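Local coordinates for uncharacterized protein (Chaetomium thermophilum, PDB 3LPZ) that probably acts as the Get4 component of the Get pathway, binding Get5 and taking part in the biogenesis of tail-anchored proteins, at residues 138-143 with 161-166; 249-254 with 261-266; 53-58 with 79-84; 224-229 with 237-242. One frame throughout, in Å; residues are numbered along the deposited sequence. Where two conformers were deposited one is given.

Interaction 1. Residues 138-143 with 161-166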
loop_
_atom_site.group_PDB
_atom_site.type_symbol
_atom_site.label_atom_id
_atom_site.label_comp_id
_atom_site.label_asym_id
_atom_site.label_seq_id
_atom_site.Cartn_x
_atom_site.Cartn_y
_atom_site.Cartn_z
ATOM N N LEU A 138 6.666 -4.807 6.238
ATOM C CA LEU A 138 6.188 -3.660 7.032
ATOM C C LEU A 138 4.982 -2.988 6.368
ATOM O O LEU A 138 3.977 -2.693 7.048
ATOM C CB LEU A 138 7.304 -2.645 7.280
ATOM C CG LEU A 138 8.463 -3.077 8.194
ATOM C CD1 LEU A 138 9.452 -1.912 8.301
ATOM C CD2 LEU A 138 7.973 -3.464 9.609
ATOM N N HIS A 139 5.048 -2.790 5.039
ATOM C CA HIS A 139 3.892 -2.247 4.300
ATOM C C HIS A 139 2.663 -3.151 4.456
ATOM O O HIS A 139 1.540 -2.661 4.649
ATOM C CB HIS A 139 4.180 -2.077 2.798
ATOM C CG HIS A 139 4.941 -0.830 2.463
ATOM N ND1 HIS A 139 4.493 0.430 2.803
ATOM C CD2 HIS A 139 6.115 -0.644 1.808
ATOM C CE1 HIS A 139 5.350 1.343 2.367
ATOM N NE2 HIS A 139 6.347 0.718 1.764
ATOM N N HIS A 140 2.865 -4.462 4.342
ATOM C CA HIS A 140 1.770 -5.391 4.539
ATOM C C HIS A 140 1.069 -5.236 5.913
ATOM O O HIS A 140 -0.149 -5.107 5.995
ATOM C CB HIS A 140 2.212 -6.838 4.368
ATOM C CG HIS A 140 1.100 -7.810 4.648
ATOM N ND1 HIS A 140 0.071 -8.026 3.755
ATOM C CD2 HIS A 140 0.833 -8.581 5.732
ATOM C CE1 HIS A 140 -0.781 -8.900 4.278
ATOM N NE2 HIS A 140 -0.336 -9.261 5.471
ATOM N N VAL A 141 1.849 -5.321 6.979
ATOM C CA VAL A 141 1.303 -5.199 8.318
ATOM C C VAL A 141 0.623 -3.833 8.583
ATOM O O VAL A 141 -0.481 -3.805 9.105
ATOM C CB VAL A 141 2.346 -5.561 9.393
ATOM C CG1 VAL A 141 1.721 -5.376 10.805
ATOM C CG2 VAL A 141 2.820 -7.037 9.170
ATOM N N VAL A 142 1.252 -2.729 8.195
ATOM C CA VAL A 142 0.649 -1.409 8.365
ATOM C C VAL A 142 -0.663 -1.380 7.566
ATOM O O VAL A 142 -1.699 -0.912 8.042
ATOM C CB VAL A 142 1.611 -0.283 7.870
ATOM C CG1 VAL A 142 0.889 1.076 7.755
ATOM C CG2 VAL A 142 2.836 -0.189 8.805
ATOM N N GLY A 143 -0.606 -1.919 6.347
ATOM C CA GLY A 143 -1.782 -1.968 5.493
ATOM C C GLY A 143 -2.912 -2.759 6.129
ATOM O O GLY A 143 -4.072 -2.307 6.103
ATOM N N LEU A 161 2.290 -1.980 -2.135
ATOM C CA LEU A 161 3.718 -2.164 -1.912
ATOM C C LEU A 161 4.062 -3.346 -0.991
ATOM O O LEU A 161 5.194 -3.434 -0.511
ATOM C CB LEU A 161 4.316 -0.865 -1.336
ATOM C CG LEU A 161 4.173 0.378 -2.247
ATOM C CD1 LEU A 161 4.689 1.634 -1.528
ATOM C CD2 LEU A 161 4.910 0.156 -3.608
ATOM N N GLY A 162 3.107 -4.255 -0.771
ATOM C CA GLY A 162 3.240 -5.296 0.247
ATOM C C GLY A 162 3.844 -6.601 -0.282
ATOM O O GLY A 162 4.641 -6.621 -1.255
ATOM N N THR A 163 3.499 -7.681 0.403
ATOM C CA THR A 163 4.071 -8.993 0.154
ATOM C C THR A 163 3.087 -9.783 -0.691
ATOM O O THR A 163 2.024 -9.265 -1.082
ATOM C CB THR A 163 4.236 -9.768 1.493
ATOM O OG1 THR A 163 2.941 -9.926 2.096
ATOM C CG2 THR A 163 5.176 -9.015 2.477
ATOM N N LYS A 164 3.405 -11.060 -0.921
ATOM C CA LYS A 164 2.482 -11.954 -1.606
ATOM C C LYS A 164 1.144 -12.117 -0.867
ATOM O O LYS A 164 0.175 -12.530 -1.480
ATOM C CB LYS A 164 3.126 -13.331 -1.885
ATOM C CG LYS A 164 3.235 -14.231 -0.678
ATOM C CD LYS A 164 3.636 -15.686 -1.135
ATOM C CE LYS A 164 4.584 -16.355 -0.145
ATOM N NZ LYS A 164 4.080 -16.264 1.277
ATOM N N GLU A 165 1.077 -11.774 0.425
ATOM C CA GLU A 165 -0.195 -11.857 1.154
ATOM C C GLU A 165 -1.043 -10.601 0.990
ATOM O O GLU A 165 -2.233 -10.586 1.389
ATOM C CB GLU A 165 0.026 -12.016 2.651
ATOM C CG GLU A 165 1.212 -12.822 3.040
ATOM C CD GLU A 165 0.824 -14.174 3.462
ATOM O OE1 GLU A 165 0.492 -14.983 2.565
ATOM O OE2 GLU A 165 0.857 -14.425 4.696
ATOM N N SER A 166 -0.437 -9.534 0.475
ATOM C CA SER A 166 -1.144 -8.244 0.413
ATOM C C SER A 166 -2.303 -8.177 -0.590
ATOM O O SER A 166 -3.316 -7.588 -0.270
ATOM C CB SER A 166 -0.184 -7.058 0.216
ATOM O OG SER A 166 0.789 -7.031 1.231
#
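H140 and S166 meet through a single polar bond: H140 ND1 lies 2.8 Å from S166 OG, at the edge of the imidazole and near its plane, and either atom could be the donor. The H140 CG is anti to the backbone N (chi1 177°), which carries the ring from helix 136-148 toward the loop. T163 OG1 sits over one face of that ring, 3.8 Å from H140 CG, while E165 CB approaches H140 CE1 obliquely at 3.6 Å. On the neighbouring residue, H139 and L161 run side by side, with L161 CB over one imidazole face, 3.9 Å from the ring centroid and 22° off its normal.

The second shell fixes these groups. S166 OG also accepts from T163 N at 2.9 Å, and T163 OG1 accepts from E165 N at 3.1 Å, so both hydroxyls facing H140 are already tied to the turn. The H139 ring is held at both nitrogens, by H158 at ND1 and by the carbonyl of A133 at NE2, which leaves its rotation little freedom. The nearest CA atoms are those of H140 and G162, 4.5 Å apart.

Through these two hydroxyl bonds T163 and S166 form a capping box at the start of helix 166-179, set in a type I turn from T163 to S166 and docked here against an earlier helix of the alpha-solenoid.

Interaction 2. Residues 249-254 with 261-266; sequences SMLLLS and DLFRQL
Helices 249-254 and 261-266 run antiparallel, their short axes 169° apart in direction and 10.0 Å apart at closest approach; S254 CA and L262 CA, 6.3 Å apart, are the nearest such pair. No hydrogen bond crosses between them, and the contact rests on apolar side chains. L266 lies against two residues of the other helix: its CD2 comes within 3.5 Å of L251 N, and its CD1 lies 3.7 Å from M250 CB. L251 and F263 point the same way side by side, L251 CD1 meeting the ring edge in its plane, 3.9 Å from F263 CD1. Nearer the connecting turn, S254 is modelled in two conformers; in the one given, its OG lies 3.4 Å from L262 CD2 and donates to M250 O of its own helix. An alanine in place of L262 would probably open a gap beside S254, since CG and both methyls would be gone and only CB would still face it. Beyond the pair, F263 meets the ring of F293 and L251 touches L285, both on helix 282-293. Consecutive helices joined by a short turn and packed through leucines form an antiparallel helical hairpin, the building element of an alpha-solenoid.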
loop_
_atom_site.group_PDB
_atom_site.type_symbol
_atom_site.label_atom_id
_atom_site.label_comp_id
_atom_site.label_asym_id
_atom_site.label_seq_id
_atom_site.Cartn_x
_atom_site.Cartn_y
_atom_site.Cartn_z
ATOM N N SER A 249 -11.083 -7.957 -16.869
ATOM C CA SER A 249 -10.659 -9.352 -17.116
ATOM C C SER A 249 -9.867 -9.486 -18.406
ATOM O O SER A 249 -8.851 -10.143 -18.411
ATOM C CB SER A 249 -11.844 -10.321 -17.207
ATOM O OG SER A 249 -12.650 -10.254 -16.059
ATOM N N MET A 250 -10.359 -8.895 -19.492
ATOM C CA MET A 250 -9.659 -8.975 -20.783
ATOM C C MET A 250 -8.370 -8.140 -20.828
ATOM O O MET A 250 -7.411 -8.492 -21.503
ATOM C CB MET A 250 -10.581 -8.557 -21.943
ATOM C CG MET A 250 -11.873 -9.298 -22.016
ATOM S SD MET A 250 -11.623 -11.037 -22.359
ATOM C CE MET A 250 -11.012 -10.978 -24.031
ATOM N N LEU A 251 -8.356 -7.018 -20.126
ATOM C CA LEU A 251 -7.142 -6.239 -19.992
ATOM C C LEU A 251 -6.062 -7.095 -19.321
ATOM O O LEU A 251 -4.921 -7.158 -19.802
ATOM C CB LEU A 251 -7.392 -4.954 -19.190
ATOM C CG LEU A 251 -6.174 -4.075 -18.871
ATOM C CD1 LEU A 251 -5.514 -3.606 -20.154
ATOM C CD2 LEU A 251 -6.553 -2.864 -17.972
ATOM N N LEU A 252 -6.414 -7.771 -18.229
ATOM C CA LEU A 252 -5.470 -8.710 -17.609
ATOM C C LEU A 252 -4.982 -9.816 -18.543
ATOM O O LEU A 252 -3.776 -10.169 -18.529
ATOM C CB LEU A 252 -6.057 -9.330 -16.331
ATOM C CG LEU A 252 -6.088 -8.428 -15.093
ATOM C CD1 LEU A 252 -6.845 -9.139 -13.960
ATOM C CD2 LEU A 252 -4.676 -8.018 -14.622
ATOM N N LEU A 253 -5.892 -10.388 -19.330
ATOM C CA LEU A 253 -5.452 -11.348 -20.355
ATOM C C LEU A 253 -4.487 -10.710 -21.331
ATOM O O LEU A 253 -3.434 -11.257 -21.576
ATOM C CB LEU A 253 -6.619 -11.923 -21.148
ATOM C CG LEU A 253 -7.223 -13.254 -20.732
ATOM C CD1 LEU A 253 -8.134 -13.752 -21.880
ATOM C CD2 LEU A 253 -6.132 -14.293 -20.385
ATOM N N SER A 254 -4.836 -9.542 -21.858
ATOM C CA SER A 254 -4.046 -8.873 -22.899
ATOM C C SER A 254 -2.641 -8.515 -22.441
ATOM O O SER A 254 -1.712 -8.518 -23.227
ATOM C CB SER A 254 -4.752 -7.606 -23.390
ATOM O OG SER A 254 -6.003 -7.918 -23.962
ATOM N N ASP A 261 -2.640 -3.870 -30.575
ATOM C CA ASP A 261 -3.920 -4.148 -31.243
ATOM C C ASP A 261 -5.008 -4.558 -30.254
ATOM O O ASP A 261 -6.157 -4.132 -30.369
ATOM C CB ASP A 261 -3.754 -5.282 -32.264
ATOM C CG ASP A 261 -2.828 -4.925 -33.410
ATOM O OD1 ASP A 261 -2.668 -3.716 -33.724
ATOM O OD2 ASP A 261 -2.272 -5.878 -34.012
ATOM N N LEU A 262 -4.631 -5.420 -29.313
ATOM C CA LEU A 262 -5.508 -5.903 -28.254
ATOM C C LEU A 262 -6.026 -4.756 -27.393
ATOM O O LEU A 262 -7.231 -4.651 -27.149
ATOM C CB LEU A 262 -4.740 -6.860 -27.348
ATOM C CG LEU A 262 -4.685 -8.347 -27.659
ATOM C CD1 LEU A 262 -3.437 -8.981 -26.987
ATOM C CD2 LEU A 262 -5.976 -9.006 -27.198
ATOM N N PHE A 263 -5.097 -3.910 -26.938
ATOM C CA PHE A 263 -5.415 -2.795 -26.050
ATOM C C PHE A 263 -6.323 -1.803 -26.752
ATOM O O PHE A 263 -7.288 -1.306 -26.164
ATOM C CB PHE A 263 -4.150 -2.081 -25.552
ATOM C CG PHE A 263 -4.431 -0.999 -24.546
ATOM C CD1 PHE A 263 -4.650 -1.314 -23.207
ATOM C CD2 PHE A 263 -4.537 0.331 -24.945
ATOM C CE1 PHE A 263 -4.939 -0.307 -22.278
ATOM C CE2 PHE A 263 -4.839 1.335 -24.036
ATOM C CZ PHE A 263 -5.032 1.016 -22.691
ATOM N N ARG A 264 -6.004 -1.521 -28.015
ATOM C CA ARG A 264 -6.771 -0.559 -28.793
ATOM C C ARG A 264 -8.183 -1.101 -29.014
ATOM O O ARG A 264 -9.151 -0.384 -28.825
ATOM C CB ARG A 264 -6.070 -0.227 -30.121
ATOM C CG ARG A 264 -4.863 0.680 -29.951
ATOM C CD ARG A 264 -4.349 1.228 -31.297
ATOM N NE ARG A 264 -3.004 1.773 -31.136
ATOM C CZ ARG A 264 -1.885 1.097 -31.398
ATOM N NH1 ARG A 264 -1.944 -0.146 -31.873
ATOM N NH2 ARG A 264 -0.704 1.672 -31.199
ATOM N N GLN A 265 -8.297 -2.379 -29.362
ATOM C CA GLN A 265 -9.629 -2.972 -29.570
ATOM C C GLN A 265 -10.497 -2.976 -28.310
ATOM O O GLN A 265 -11.695 -2.759 -28.400
ATOM C CB GLN A 265 -9.541 -4.373 -30.160
ATOM C CG GLN A 265 -10.886 -4.943 -30.564
ATOM C CD GLN A 265 -10.792 -6.392 -30.970
ATOM O OE1 GLN A 265 -9.716 -6.986 -30.952
ATOM N NE2 GLN A 265 -11.921 -6.974 -31.334
ATOM N N LEU A 266 -9.883 -3.218 -27.149
ATOM C CA LEU A 266 -10.589 -3.190 -25.864
ATOM C C LEU A 266 -11.135 -1.801 -25.544
ATOM O O LEU A 266 -12.293 -1.644 -25.159
ATOM C CB LEU A 266 -9.628 -3.622 -24.752
ATOM C CG LEU A 266 -9.995 -4.728 -23.767
ATOM C CD1 LEU A 266 -10.881 -5.819 -24.339
ATOM C CD2 LEU A 266 -8.698 -5.303 -23.201
#

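Interaction 3. Residues 53-58 with 79-84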
loop_
_atom_site.group_PDB
_atom_site.type_symbol
_atom_site.label_atom_id
_atom_site.label_comp_id
_atom_site.label_asym_id
_atom_site.label_seq_id
_atom_site.Cartn_x
_atom_site.Cartn_y
_atom_site.Cartn_z
ATOM N N ALA A 53 22.798 -3.297 22.763
ATOM C CA ALA A 53 22.266 -2.969 24.082
ATOM C C ALA A 53 21.219 -1.856 23.997
ATOM O O ALA A 53 20.132 -1.982 24.553
ATOM C CB ALA A 53 23.404 -2.569 25.031
ATOM N N ALA A 54 21.551 -0.769 23.302
ATOM C CA ALA A 54 20.628 0.344 23.198
ATOM C C ALA A 54 19.298 -0.137 22.608
ATOM O O ALA A 54 18.236 0.243 23.091
ATOM C CB ALA A 54 21.213 1.453 22.334
ATOM N N VAL A 55 19.377 -0.950 21.547
ATOM C CA VAL A 55 18.205 -1.479 20.871
ATOM C C VAL A 55 17.360 -2.363 21.791
ATOM O O VAL A 55 16.130 -2.225 21.819
ATOM C CB VAL A 55 18.594 -2.255 19.551
ATOM C CG1 VAL A 55 17.449 -3.200 19.086
ATOM C CG2 VAL A 55 18.955 -1.281 18.446
ATOM N N ASP A 56 17.996 -3.278 22.522
ATOM C CA ASP A 56 17.239 -4.201 23.383
ATOM C C ASP A 56 16.529 -3.388 24.466
ATOM O O ASP A 56 15.357 -3.619 24.744
ATOM C CB ASP A 56 18.139 -5.259 24.033
ATOM C CG ASP A 56 18.560 -6.370 23.072
ATOM O OD1 ASP A 56 17.973 -6.528 21.984
ATOM O OD2 ASP A 56 19.511 -7.094 23.409
ATOM N N ILE A 57 17.240 -2.425 25.052
ATOM C CA ILE A 57 16.655 -1.550 26.073
ATOM C C ILE A 57 15.452 -0.756 25.544
ATOM O O ILE A 57 14.367 -0.794 26.136
ATOM C CB ILE A 57 17.709 -0.594 26.680
ATOM C CG1 ILE A 57 18.737 -1.419 27.480
ATOM C CG2 ILE A 57 17.031 0.475 27.579
ATOM C CD1 ILE A 57 20.027 -0.683 27.760
ATOM N N LEU A 58 15.644 -0.043 24.438
ATOM C CA LEU A 58 14.549 0.757 23.857
ATOM C C LEU A 58 13.350 -0.100 23.437
ATOM O O LEU A 58 12.193 0.268 23.704
ATOM C CB LEU A 58 15.066 1.591 22.659
ATOM C CG LEU A 58 16.042 2.692 23.101
ATOM C CD1 LEU A 58 16.736 3.340 21.901
ATOM C CD2 LEU A 58 15.328 3.747 23.932
ATOM N N VAL A 79 10.015 5.576 18.458
ATOM C CA VAL A 79 10.658 6.450 17.446
ATOM C C VAL A 79 12.178 6.506 17.662
ATOM O O VAL A 79 12.964 6.458 16.685
ATOM C CB VAL A 79 10.006 7.892 17.431
ATOM C CG1 VAL A 79 10.769 8.872 16.522
ATOM C CG2 VAL A 79 8.530 7.796 16.975
ATOM N N LEU A 80 12.605 6.584 18.930
ATOM C CA LEU A 80 14.039 6.610 19.257
ATOM C C LEU A 80 14.705 5.300 18.808
ATOM O O LEU A 80 15.847 5.284 18.383
ATOM C CB LEU A 80 14.230 6.820 20.768
ATOM C CG LEU A 80 15.645 7.070 21.293
ATOM C CD1 LEU A 80 16.326 8.200 20.511
ATOM C CD2 LEU A 80 15.631 7.361 22.815
ATOM N N LEU A 81 13.961 4.200 18.899
ATOM C CA LEU A 81 14.457 2.906 18.499
ATOM C C LEU A 81 14.799 2.921 17.003
ATOM O O LEU A 81 15.844 2.406 16.597
ATOM C CB LEU A 81 13.413 1.815 18.803
ATOM C CG LEU A 81 13.688 0.403 18.235
ATOM C CD1 LEU A 81 15.005 -0.169 18.828
ATOM C CD2 LEU A 81 12.486 -0.552 18.458
ATOM N N VAL A 82 13.903 3.478 16.188
ATOM C CA VAL A 82 14.164 3.594 14.749
ATOM C C VAL A 82 15.387 4.476 14.541
ATOM O O VAL A 82 16.242 4.147 13.724
ATOM C CB VAL A 82 12.980 4.223 13.956
ATOM C CG1 VAL A 82 13.358 4.381 12.465
ATOM C CG2 VAL A 82 11.723 3.363 14.091
ATOM N N ASP A 83 15.491 5.611 15.236
ATOM C CA ASP A 83 16.647 6.482 15.031
ATOM C C ASP A 83 17.947 5.775 15.452
ATOM O O ASP A 83 19.025 6.024 14.903
ATOM C CB ASP A 83 16.436 7.824 15.742
ATOM C CG ASP A 83 15.583 8.781 14.915
ATOM O OD1 ASP A 83 15.993 9.173 13.787
ATOM O OD2 ASP A 83 14.491 9.144 15.376
ATOM N N THR A 84 17.823 4.878 16.432
ATOM C CA THR A 84 18.953 4.099 16.894
ATOM C C THR A 84 19.393 3.127 15.802
ATOM O O THR A 84 20.589 2.973 15.589
ATOM C CB THR A 84 18.628 3.371 18.218
ATOM O OG1 THR A 84 18.345 4.365 19.222
ATOM C CG2 THR A 84 19.807 2.509 18.692
#
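L58 of helix 53-58 projects onto helix 79-84 and meets L80, L81 and T84, in an antiparallel helix pair of the alpha-solenoid. The short axes run at 164° to one another and approach to 9.6 Å, and the nearest CA atoms are those of L58 and L81, 5.8 Å apart.

The tight part lies around L58 and T84. L58 CG is anti to its carbonyl carbon (chi1 -68°), on the side of helix 79-84, and the CD1 it carries comes within 3.3 Å of T84 OG1. The methyl of T84 meets two other residues: CG2 lies 3.9 Å from V55 CG2 and 4.0 Å from A54 CB. V55 and L81 complete this buried side, crossing at about a right angle, with V55 CG1 3.9 Å from L81 CD1. Helix 94-104 covers them, K99 touching V55 and L100 touching L81, so the next helix continues the stack. A serine in place of T84 would probably leave V55 CG2 and A54 CB without the methyl that packs on both.

The looser side is at L80, the one touching residue that is partly exposed, and it adds less to the contact than L58, L81 or T84. It is modelled in two conformers; in the one given, its CD2 meets L58 CD2 at 3.8 Å, the two side chains crossing at about a right angle.

The polar end of T84 stays within its own helix: OG1 donates to L80 O at 2.8 Å, from above the carbonyl plane, and T84 N reaches that oxygen from the opposite face.

Interaction 4. Residues 224-229 with 237-242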
loop_
_atom_site.group_PDB
_atom_site.type_symbol
_atom_site.label_atom_id
_atom_site.label_comp_id
_atom_site.label_asym_id
_atom_site.label_seq_id
_atom_site.Cartn_x
_atom_site.Cartn_y
_atom_site.Cartn_z
ATOM N N LEU A 224 -25.927 -14.061 -9.657
ATOM C CA LEU A 224 -25.290 -13.208 -10.646
ATOM C C LEU A 224 -24.689 -14.036 -11.793
ATOM O O LEU A 224 -23.795 -14.857 -11.560
ATOM C CB LEU A 224 -24.188 -12.343 -9.975
ATOM C CG LEU A 224 -23.375 -11.379 -10.872
ATOM C CD1 LEU A 224 -24.257 -10.249 -11.392
ATOM C CD2 LEU A 224 -22.204 -10.777 -10.105
ATOM N N THR A 225 -25.177 -13.817 -13.019
ATOM C CA THR A 225 -24.730 -14.604 -14.173
ATOM C C THR A 225 -23.228 -14.458 -14.335
ATOM O O THR A 225 -22.687 -13.343 -14.312
ATOM C CB THR A 225 -25.450 -14.209 -15.445
ATOM O OG1 THR A 225 -26.852 -14.314 -15.208
ATOM C CG2 THR A 225 -25.026 -15.112 -16.668
ATOM N N VAL A 226 -22.564 -15.602 -14.459
ATOM C CA VAL A 226 -21.121 -15.633 -14.568
ATOM C C VAL A 226 -20.680 -16.803 -15.451
ATOM O O VAL A 226 -21.283 -17.887 -15.419
ATOM C CB VAL A 226 -20.427 -15.665 -13.153
ATOM C CG1 VAL A 226 -20.879 -16.900 -12.320
ATOM C CG2 VAL A 226 -18.900 -15.620 -13.295
ATOM N N GLN A 227 -19.633 -16.552 -16.236
ATOM C CA GLN A 227 -19.046 -17.547 -17.116
ATOM C C GLN A 227 -17.540 -17.602 -16.862
ATOM O O GLN A 227 -16.933 -16.616 -16.442
ATOM C CB GLN A 227 -19.301 -17.180 -18.572
ATOM C CG GLN A 227 -20.770 -17.247 -18.908
ATOM C CD GLN A 227 -21.126 -16.524 -20.171
ATOM O OE1 GLN A 227 -20.392 -15.641 -20.624
ATOM N NE2 GLN A 227 -22.263 -16.875 -20.747
ATOM N N ASN A 228 -16.961 -18.766 -17.119
ATOM C CA ASN A 228 -15.505 -18.925 -17.109
ATOM C C ASN A 228 -14.898 -19.008 -18.504
ATOM O O ASN A 228 -15.565 -19.419 -19.469
ATOM C CB ASN A 228 -15.110 -20.147 -16.296
ATOM C CG ASN A 228 -15.180 -19.887 -14.809
ATOM O OD1 ASN A 228 -14.271 -19.283 -14.230
ATOM N ND2 ASN A 228 -16.259 -20.328 -14.179
ATOM N N ILE A 229 -13.656 -18.548 -18.604
ATOM C CA ILE A 229 -12.768 -18.857 -19.726
ATOM C C ILE A 229 -11.445 -19.345 -19.128
ATOM O O ILE A 229 -10.540 -19.749 -19.862
ATOM C CB ILE A 229 -12.497 -17.630 -20.653
ATOM C CG1 ILE A 229 -13.733 -16.744 -20.814
ATOM C CG2 ILE A 229 -11.993 -18.094 -22.042
ATOM C CD1 ILE A 229 -13.470 -15.449 -21.574
ATOM N N ARG A 237 -13.221 -14.737 -15.212
ATOM C CA ARG A 237 -14.675 -14.659 -15.117
ATOM C C ARG A 237 -15.257 -13.533 -15.965
ATOM O O ARG A 237 -14.744 -12.394 -15.982
ATOM C CB ARG A 237 -15.148 -14.566 -13.656
ATOM C CG ARG A 237 -14.628 -15.707 -12.777
ATOM C CD ARG A 237 -15.051 -15.533 -11.345
ATOM N NE ARG A 237 -14.723 -16.715 -10.554
ATOM C CZ ARG A 237 -13.659 -16.814 -9.763
ATOM N NH1 ARG A 237 -12.808 -15.792 -9.617
ATOM N NH2 ARG A 237 -13.450 -17.947 -9.117
ATOM N N ILE A 238 -16.325 -13.876 -16.676
ATOM C CA ILE A 238 -17.096 -12.932 -17.456
ATOM C C ILE A 238 -18.467 -12.760 -16.799
ATOM O O ILE A 238 -19.154 -13.743 -16.490
ATOM C CB ILE A 238 -17.246 -13.441 -18.926
ATOM C CG1 ILE A 238 -15.856 -13.516 -19.574
ATOM C CG2 ILE A 238 -18.271 -12.587 -19.739
ATOM C CD1 ILE A 238 -15.111 -12.090 -19.753
ATOM N N PHE A 239 -18.847 -11.502 -16.592
ATOM C CA PHE A 239 -20.148 -11.144 -16.019
ATOM C C PHE A 239 -20.932 -10.338 -17.036
ATOM O O PHE A 239 -20.675 -9.145 -17.192
ATOM C CB PHE A 239 -19.945 -10.281 -14.762
ATOM C CG PHE A 239 -19.200 -10.978 -13.676
ATOM C CD1 PHE A 239 -19.881 -11.783 -12.750
ATOM C CD2 PHE A 239 -17.818 -10.857 -13.574
ATOM C CE1 PHE A 239 -19.195 -12.453 -11.750
ATOM C CE2 PHE A 239 -17.106 -11.548 -12.555
ATOM C CZ PHE A 239 -17.794 -12.325 -11.644
ATOM N N PRO A 240 -21.923 -10.958 -17.693
ATOM C CA PRO A 240 -22.674 -10.235 -18.733
ATOM C C PRO A 240 -23.275 -8.929 -18.258
ATOM O O PRO A 240 -23.367 -7.992 -19.053
ATOM C CB PRO A 240 -23.767 -11.229 -19.132
ATOM C CG PRO A 240 -23.113 -12.575 -18.885
ATOM C CD PRO A 240 -22.376 -12.356 -17.566
ATOM N N SER A 241 -23.654 -8.827 -16.985
ATOM C CA SER A 241 -24.287 -7.589 -16.510
ATOM C C SER A 241 -23.289 -6.531 -16.063
ATOM O O SER A 241 -23.697 -5.451 -15.645
ATOM C CB SER A 241 -25.232 -7.879 -15.350
ATOM O OG SER A 241 -24.474 -8.366 -14.257
ATOM N N LEU A 242 -21.989 -6.835 -16.112
ATOM C CA LEU A 242 -20.975 -5.902 -15.601
ATOM C C LEU A 242 -19.870 -5.710 -16.659
ATOM O O LEU A 242 -18.757 -6.219 -16.510
ATOM C CB LEU A 242 -20.418 -6.395 -14.262
ATOM C CG LEU A 242 -21.403 -6.495 -13.074
ATOM C CD1 LEU A 242 -20.797 -7.287 -11.913
ATOM C CD2 LEU A 242 -21.870 -5.110 -12.592
HETATM O O HOH W 1 -23.704 -10.751 -14.882
#
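A short beta hairpin, formed by strands 227-228 and 237-238, stands out from an otherwise helical chain. Its hydrogen-bonded pair is Q227 with I238: Q227 N donates to I238 O at 2.9 Å, and I238 N donates to Q227 O at 2.8 Å with a nearly straight N-H angle of 171°. N228 and R237 follow as the non-hydrogen-bonded pair, side by side, with N228 OD1 3.9 Å from R237 CG; the guanidinium itself turns to T214 and E235.

Past the strands, apolar groups take over. F239 CE1 lies 3.5 Å from V226 CG2, and F239 CD1 lies 3.7 Å from L224 CD2, both methyls approaching the ring obliquely. Near the far strand end I229 CD1 packs on I238 CG1 at 3.7 Å. A water joins the segments where direct backbone pairing has ended, donating to T225 O and accepting from S241 N at 2.9 Å. The type I turn from F239 to L242 then leads into helix 243-256.

Two direct backbone bonds and one water bridge link the two segments; I229 and L236 continue the pairing toward the loop, and packing round F239, which also touches V218 and L245, probably contributes to holding the hairpin against the helices.

Overall arrangement
Interactions 2 and 3 are buried antiparallel helix pairs, lying on opposite sides of the chain's centre with about 51 Å between their centres. Both rely on leucine packing, and in the conformers given a hydroxyl in each bonds back to its own helix. Interaction 1, whose centre is about 7 Å from the chain's centre, is partly buried and instead joins a helix to a capped loop through a polar histidine-serine bond. Interaction 4 is a surface contact and the one built on strand pairing. It meets interaction 2 directly: S249 OG and R237 O are 3.0 Å apart, a probable hydrogen bond, and strand 237-238 is followed in the chain by helix 243-256.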